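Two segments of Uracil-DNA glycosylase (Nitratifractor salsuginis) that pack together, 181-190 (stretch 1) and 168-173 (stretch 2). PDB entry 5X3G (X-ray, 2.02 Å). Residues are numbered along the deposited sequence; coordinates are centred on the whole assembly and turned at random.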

ATOM      1  N   ARG A 181     -15.576  -8.125  -8.485  1.00 36.73           N
ATOM      2  CA  ARG A 181     -16.354  -7.096  -9.164  1.00 38.86           C
ATOM      3  C   ARG A 181     -15.790  -5.705  -8.898  1.00 38.65           C
ATOM      4  O   ARG A 181     -15.734  -4.870  -9.808  1.00 37.65           O
ATOM      5  CB  ARG A 181     -17.816  -7.169  -8.726  1.00 38.35           C
ATOM      6  N   HIS A 182     -15.368  -5.438  -7.660  1.00 31.51           N
ATOM      7  CA  HIS A 182     -14.821  -4.123  -7.340  1.00 31.58           C
ATOM      8  C   HIS A 182     -13.503  -3.878  -8.062  1.00 33.73           C
ATOM      9  O   HIS A 182     -13.291  -2.798  -8.625  1.00 34.10           O
ATOM     10  CB  HIS A 182     -14.646  -3.975  -5.828  1.00 34.28           C
ATOM     11  CG  HIS A 182     -15.933  -3.784  -5.088  1.00 34.69           C
ATOM     12  ND1 HIS A 182     -16.757  -2.699  -5.298  1.00 33.83           N
ATOM     13  CD2 HIS A 182     -16.534  -4.531  -4.132  1.00 36.79           C
ATOM     14  CE1 HIS A 182     -17.812  -2.791  -4.510  1.00 33.47           C
ATOM     15  NE2 HIS A 182     -17.702  -3.893  -3.792  1.00 35.21           N
ATOM     16  N   ILE A 183     -12.606  -4.868  -8.062  1.00 31.17           N
ATOM     17  CA  ILE A 183     -11.340  -4.729  -8.779  1.00 33.16           C
ATOM     18  C   ILE A 183     -11.596  -4.454 -10.257  1.00 32.26           C
ATOM     19  O   ILE A 183     -10.951  -3.590 -10.870  1.00 33.04           O
ATOM     20  CB  ILE A 183     -10.470  -5.984  -8.570  1.00 31.43           C
ATOM     21  CG1 ILE A 183      -9.941  -6.028  -7.135  1.00 37.61           C
ATOM     22  CG2 ILE A 183      -9.325  -6.028  -9.573  1.00 28.90           C
ATOM     23  CD1 ILE A 183      -9.691  -7.427  -6.621  1.00 43.08           C
ATOM     24  N   ARG A 184     -12.560  -5.168 -10.844  1.00 41.05           N
ATOM     25  CA  ARG A 184     -12.911  -4.919 -12.238  1.00 42.41           C
ATOM     26  C   ARG A 184     -13.447  -3.504 -12.424  1.00 36.29           C
ATOM     27  O   ARG A 184     -13.133  -2.839 -13.418  1.00 35.35           O
ATOM     28  CB  ARG A 184     -13.927  -5.962 -12.704  1.00 40.98           C
ATOM     29  CG  ARG A 184     -14.333  -5.878 -14.162  1.00 57.85           C
ATOM     30  CD  ARG A 184     -14.198  -7.256 -14.795  1.00 69.14           C
ATOM     31  NE  ARG A 184     -14.914  -7.383 -16.060  1.00 76.94           N
ATOM     32  CZ  ARG A 184     -14.556  -8.208 -17.038  1.00 66.26           C
ATOM     33  NH1 ARG A 184     -13.477  -8.970 -16.907  1.00 61.97           N
ATOM     34  NH2 ARG A 184     -15.272  -8.266 -18.149  1.00 59.37           N
ATOM     35  N   ALA A 185     -14.234  -3.015 -11.461  1.00 32.01           N
ATOM     36  CA  ALA A 185     -14.779  -1.665 -11.563  1.00 35.10           C
ATOM     37  C   ALA A 185     -13.698  -0.598 -11.416  1.00 41.51           C
ATOM     38  O   ALA A 185     -13.861   0.518 -11.920  1.00 39.37           O
ATOM     39  CB  ALA A 185     -15.870  -1.458 -10.514  1.00 32.26           C
ATOM     40  N   TRP A 186     -12.598  -0.912 -10.733  1.00 32.99           N
ATOM     41  CA  TRP A 186     -11.518   0.043 -10.511  1.00 28.60           C
ATOM     42  C   TRP A 186     -10.388  -0.084 -11.523  1.00 31.41           C
ATOM     43  O   TRP A 186      -9.461   0.738 -11.503  1.00 29.81           O
ATOM     44  CB  TRP A 186     -10.954  -0.117  -9.097  1.00 29.69           C
ATOM     45  CG  TRP A 186     -11.841   0.447  -8.035  1.00 32.23           C
ATOM     46  CD1 TRP A 186     -12.848  -0.195  -7.379  1.00 29.72           C
ATOM     47  CD2 TRP A 186     -11.803   1.777  -7.507  1.00 32.01           C
ATOM     48  NE1 TRP A 186     -13.442   0.652  -6.475  1.00 32.03           N
ATOM     49  CE2 TRP A 186     -12.817   1.870  -6.534  1.00 29.29           C
ATOM     50  CE3 TRP A 186     -11.009   2.899  -7.763  1.00 27.73           C
ATOM     51  CZ2 TRP A 186     -13.058   3.038  -5.816  1.00 31.87           C
ATOM     52  CZ3 TRP A 186     -11.251   4.058  -7.053  1.00 27.83           C
ATOM     53  CH2 TRP A 186     -12.266   4.119  -6.089  1.00 31.75           C
ATOM     54  N   ARG A 187     -10.439  -1.088 -12.400  1.00 33.04           N
ATOM     55  CA  ARG A 187      -9.342  -1.309 -13.337  1.00 34.42           C
ATOM     56  C   ARG A 187      -9.117  -0.097 -14.239  1.00 30.20           C
ATOM     57  O   ARG A 187      -7.972   0.280 -14.510  1.00 31.24           O
ATOM     58  CB  ARG A 187      -9.613  -2.564 -14.164  1.00 39.40           C
ATOM     59  CG  ARG A 187      -8.560  -2.846 -15.213  1.00 49.31           C
ATOM     60  CD  ARG A 187      -8.854  -4.156 -15.904  1.00 56.01           C
ATOM     61  NE  ARG A 187      -9.022  -5.226 -14.924  1.00 57.87           N
ATOM     62  CZ  ARG A 187      -9.862  -6.245 -15.068  1.00 69.27           C
ATOM     63  NH1 ARG A 187     -10.610  -6.337 -16.159  1.00 61.23           N
ATOM     64  NH2 ARG A 187      -9.957  -7.169 -14.123  1.00 61.04           N
ATOM     65  N   ALA A 188     -10.198   0.531 -14.712  1.00 31.49           N
ATOM     66  CA  ALA A 188     -10.049   1.733 -15.530  1.00 32.64           C
ATOM     67  C   ALA A 188      -9.417   2.875 -14.742  1.00 34.83           C
ATOM     68  O   ALA A 188      -8.635   3.659 -15.300  1.00 23.73           O
ATOM     69  CB  ALA A 188     -11.405   2.162 -16.091  1.00 32.06           C
ATOM     70  N   PHE A 189      -9.750   2.983 -13.453  1.00 30.82           N
ATOM     71  CA  PHE A 189      -9.101   3.961 -12.588  1.00 31.35           C
ATOM     72  C   PHE A 189      -7.599   3.713 -12.520  1.00 30.97           C
ATOM     73  O   PHE A 189      -6.796   4.645 -12.650  1.00 31.10           O
ATOM     74  CB  PHE A 189      -9.726   3.911 -11.190  1.00 26.90           C
ATOM     75  CG  PHE A 189      -8.928   4.629 -10.134  1.00 23.73           C
ATOM     76  CD1 PHE A 189      -9.134   5.976  -9.891  1.00 24.93           C
ATOM     77  CD2 PHE A 189      -7.991   3.950  -9.367  1.00 34.79           C
ATOM     78  CE1 PHE A 189      -8.407   6.638  -8.921  1.00 23.72           C
ATOM     79  CE2 PHE A 189      -7.263   4.610  -8.396  1.00 20.19           C
ATOM     80  CZ  PHE A 189      -7.470   5.954  -8.169  1.00 25.30           C
ATOM     81  N   ILE A 190      -7.200   2.454 -12.311  1.00 27.86           N
ATOM     82  CA  ILE A 190      -5.776   2.137 -12.209  1.00 26.53           C
ATOM     83  C   ILE A 190      -5.067   2.433 -13.525  1.00 29.55           C
ATOM     84  O   ILE A 190      -3.995   3.049 -13.547  1.00 27.33           O
ATOM     85  CB  ILE A 190      -5.569   0.673 -11.780  1.00 31.97           C
ATOM     86  CG1 ILE A 190      -6.167   0.426 -10.393  1.00 22.47           C
ATOM     87  CG2 ILE A 190      -4.089   0.337 -11.768  1.00 21.00           C
ATOM     88  CD1 ILE A 190      -5.555   1.285  -9.313  1.00 20.80           C
TER
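Stretch 2 168-173: NMALLF

No direct hydrogen bond joins these two segments; the one polar link across the contact is a bridge through a single water, which donates to Met-169 O at 2.7 Å and to Ile-183 O at 2.8 Å. Both acceptors are backbone carbonyls, which cannot hydrogen-bond to each other; the water donates to each. Ile-183 O also takes a weak bond from Trp-186 N (3.1 Å), whose other bond goes to His-182 O (2.9 Å); further on, the helix is kinked where the N atoms of Ala-188 and Phe-189 lack a bond to the turn before.

Stretch 2 leaves a strand residue, Asn-168, and runs on as irregular chain. Met-169 has helix-like torsions (-64/-39), Ala-170 is extended (-120/141), Leu-171 turns again (-90/-2), and Leu-172 and Phe-173 are extended. With no regular axis in this segment, its direction is best followed by its contacts: Asn-168 and Met-169 lie by Ile-190, while Leu-172 reaches His-182, so the chain advances toward earlier residues of the helix. The backbones come nearest at Ile-183 and Ala-170, whose CA atoms are 4.8 Å apart. The small methyl of Ala-170 suits so close an approach: its CB lies 4.0 Å from Ile-183 CG1 and 3.5 Å from Trp-186 CD1.

Trp-186 is the centre of the packing. Its broad indole accepts two residues over one face: Ala-170 CA lies 4.0 Å from the centroid of the five-membered ring, and Leu-171 CB lies 4.0 Å from that of the six-membered ring, both CH-pi contacts. Leu-171 CD1 lies 3.6 Å from Trp-186 CZ3 and reaches Phe-189 CZ at 4.0 Å.

Leu-172 points its CA-to-CB bond sideways, yet its end comes nearer the helix, in a p, p rotamer. Its CD1 sits over a face of His-182, 3.6 Å from the ring centroid, and its CD2 is 4.1 Å from Trp-186 CZ2. The imidazole can offer its face to a methyl while its nitrogens hydrogen-bond elsewhere in the structure.

At the other end, selenomethionine Met-169 touches two isoleucines, with CB 4.3 Å from Ile-183 CG2 and SE 4.3 Å from Ile-190 CG2; the length of the side chain carries SE out to Ile-190. The CA-to-CB bond of Phe-173 points away and its side chain makes no contact. The two stretches together bury 525 Å², both sides summed.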

ATOM      1  N   ASN A 168      -3.790   0.088  -3.708  1.00 26.15           N
ATOM      2  CA  ASN A 168      -4.619  -1.097  -3.900  1.00 23.87           C
ATOM      3  C   ASN A 168      -5.307  -1.042  -5.261  1.00 23.74           C
ATOM      4  O   ASN A 168      -5.619   0.036  -5.773  1.00 25.25           O
ATOM      5  CB  ASN A 168      -5.669  -1.215  -2.792  1.00 26.54           C
ATOM      6  CG  ASN A 168      -5.136  -1.904  -1.546  1.00 22.74           C
ATOM      7  OD1 ASN A 168      -4.329  -2.826  -1.630  1.00 23.46           O
ATOM      8  ND2 ASN A 168      -5.580  -1.448  -0.384  1.00 20.69           N
HETATM    9  N   MSE A 169      -5.542  -2.217  -5.843  1.00 26.31           N
HETATM   10  CA  MSE A 169      -6.170  -2.316  -7.165  1.00 27.56           C
HETATM   11  C   MSE A 169      -7.597  -1.779  -7.142  1.00 26.41           C
HETATM   12  O   MSE A 169      -8.041  -1.131  -8.092  1.00 26.93           O
HETATM   13  CB  MSE A 169      -6.157  -3.760  -7.667  1.00 34.22           C
HETATM   14  CG  MSE A 169      -4.771  -4.288  -7.980  1.00 39.00           C
HETATM   15 SE   MSE A 169      -3.969  -3.350  -9.486  1.00 53.78          SE
HETATM   16  CE  MSE A 169      -3.784  -4.862 -10.704  1.00 59.99           C
ATOM     17  N   ALA A 170      -8.315  -2.064  -6.059  1.00 19.81           N
ATOM     18  CA  ALA A 170      -9.577  -1.414  -5.742  1.00 26.37           C
ATOM     19  C   ALA A 170      -9.430  -0.714  -4.399  1.00 26.10           C
ATOM     20  O   ALA A 170      -8.800  -1.246  -3.481  1.00 28.37           O
ATOM     21  CB  ALA A 170     -10.736  -2.417  -5.695  1.00 26.28           C
ATOM     22  N   LEU A 171     -10.007   0.480  -4.282  1.00 26.69           N
ATOM     23  CA  LEU A 171      -9.824   1.304  -3.093  1.00 27.66           C
ATOM     24  C   LEU A 171     -10.868   1.055  -2.011  1.00 24.75           C
ATOM     25  O   LEU A 171     -10.783   1.671  -0.943  1.00 22.92           O
ATOM     26  CB  LEU A 171      -9.832   2.789  -3.472  1.00 21.99           C
ATOM     27  CG  LEU A 171      -8.782   3.251  -4.483  1.00 23.67           C
ATOM     28  CD1 LEU A 171      -8.779   4.771  -4.579  1.00 22.17           C
ATOM     29  CD2 LEU A 171      -7.398   2.724  -4.129  1.00 25.36           C
ATOM     30  N   LEU A 172     -11.845   0.180  -2.244  1.00 25.07           N
ATOM     31  CA  LEU A 172     -12.860  -0.079  -1.235  1.00 27.18           C
ATOM     32  C   LEU A 172     -13.208  -1.560  -1.218  1.00 24.81           C
ATOM     33  O   LEU A 172     -12.988  -2.286  -2.189  1.00 31.60           O
ATOM     34  CB  LEU A 172     -14.115   0.783  -1.462  1.00 23.67           C
ATOM     35  CG  LEU A 172     -14.939   0.661  -2.750  1.00 32.63           C
ATOM     36  CD1 LEU A 172     -15.839  -0.571  -2.755  1.00 31.58           C
ATOM     37  CD2 LEU A 172     -15.756   1.928  -2.960  1.00 28.56           C
ATOM     38  N   PHE A 173     -13.776  -1.987  -0.091  1.00 29.41           N
ATOM     39  CA  PHE A 173     -14.146  -3.374   0.162  1.00 29.19           C
ATOM     40  C   PHE A 173     -15.554  -3.399   0.734  1.00 28.21           C
ATOM     41  O   PHE A 173     -15.873  -2.606   1.625  1.00 30.37           O
ATOM     42  CB  PHE A 173     -13.156  -4.026   1.140  1.00 32.97           C
ATOM     43  CG  PHE A 173     -13.563  -5.399   1.617  1.00 32.27           C
ATOM     44  CD1 PHE A 173     -13.090  -6.531   0.978  1.00 30.51           C
ATOM     45  CD2 PHE A 173     -14.384  -5.556   2.724  1.00 37.74           C
ATOM     46  CE1 PHE A 173     -13.444  -7.791   1.415  1.00 31.09           C
ATOM     47  CE2 PHE A 173     -14.746  -6.815   3.166  1.00 33.91           C
ATOM     48  CZ  PHE A 173     -14.271  -7.933   2.510  1.00 31.77           C
TER
HETATM   49  O   HOH W   1      -8.368  -2.527 -10.382  1.00 30.49           O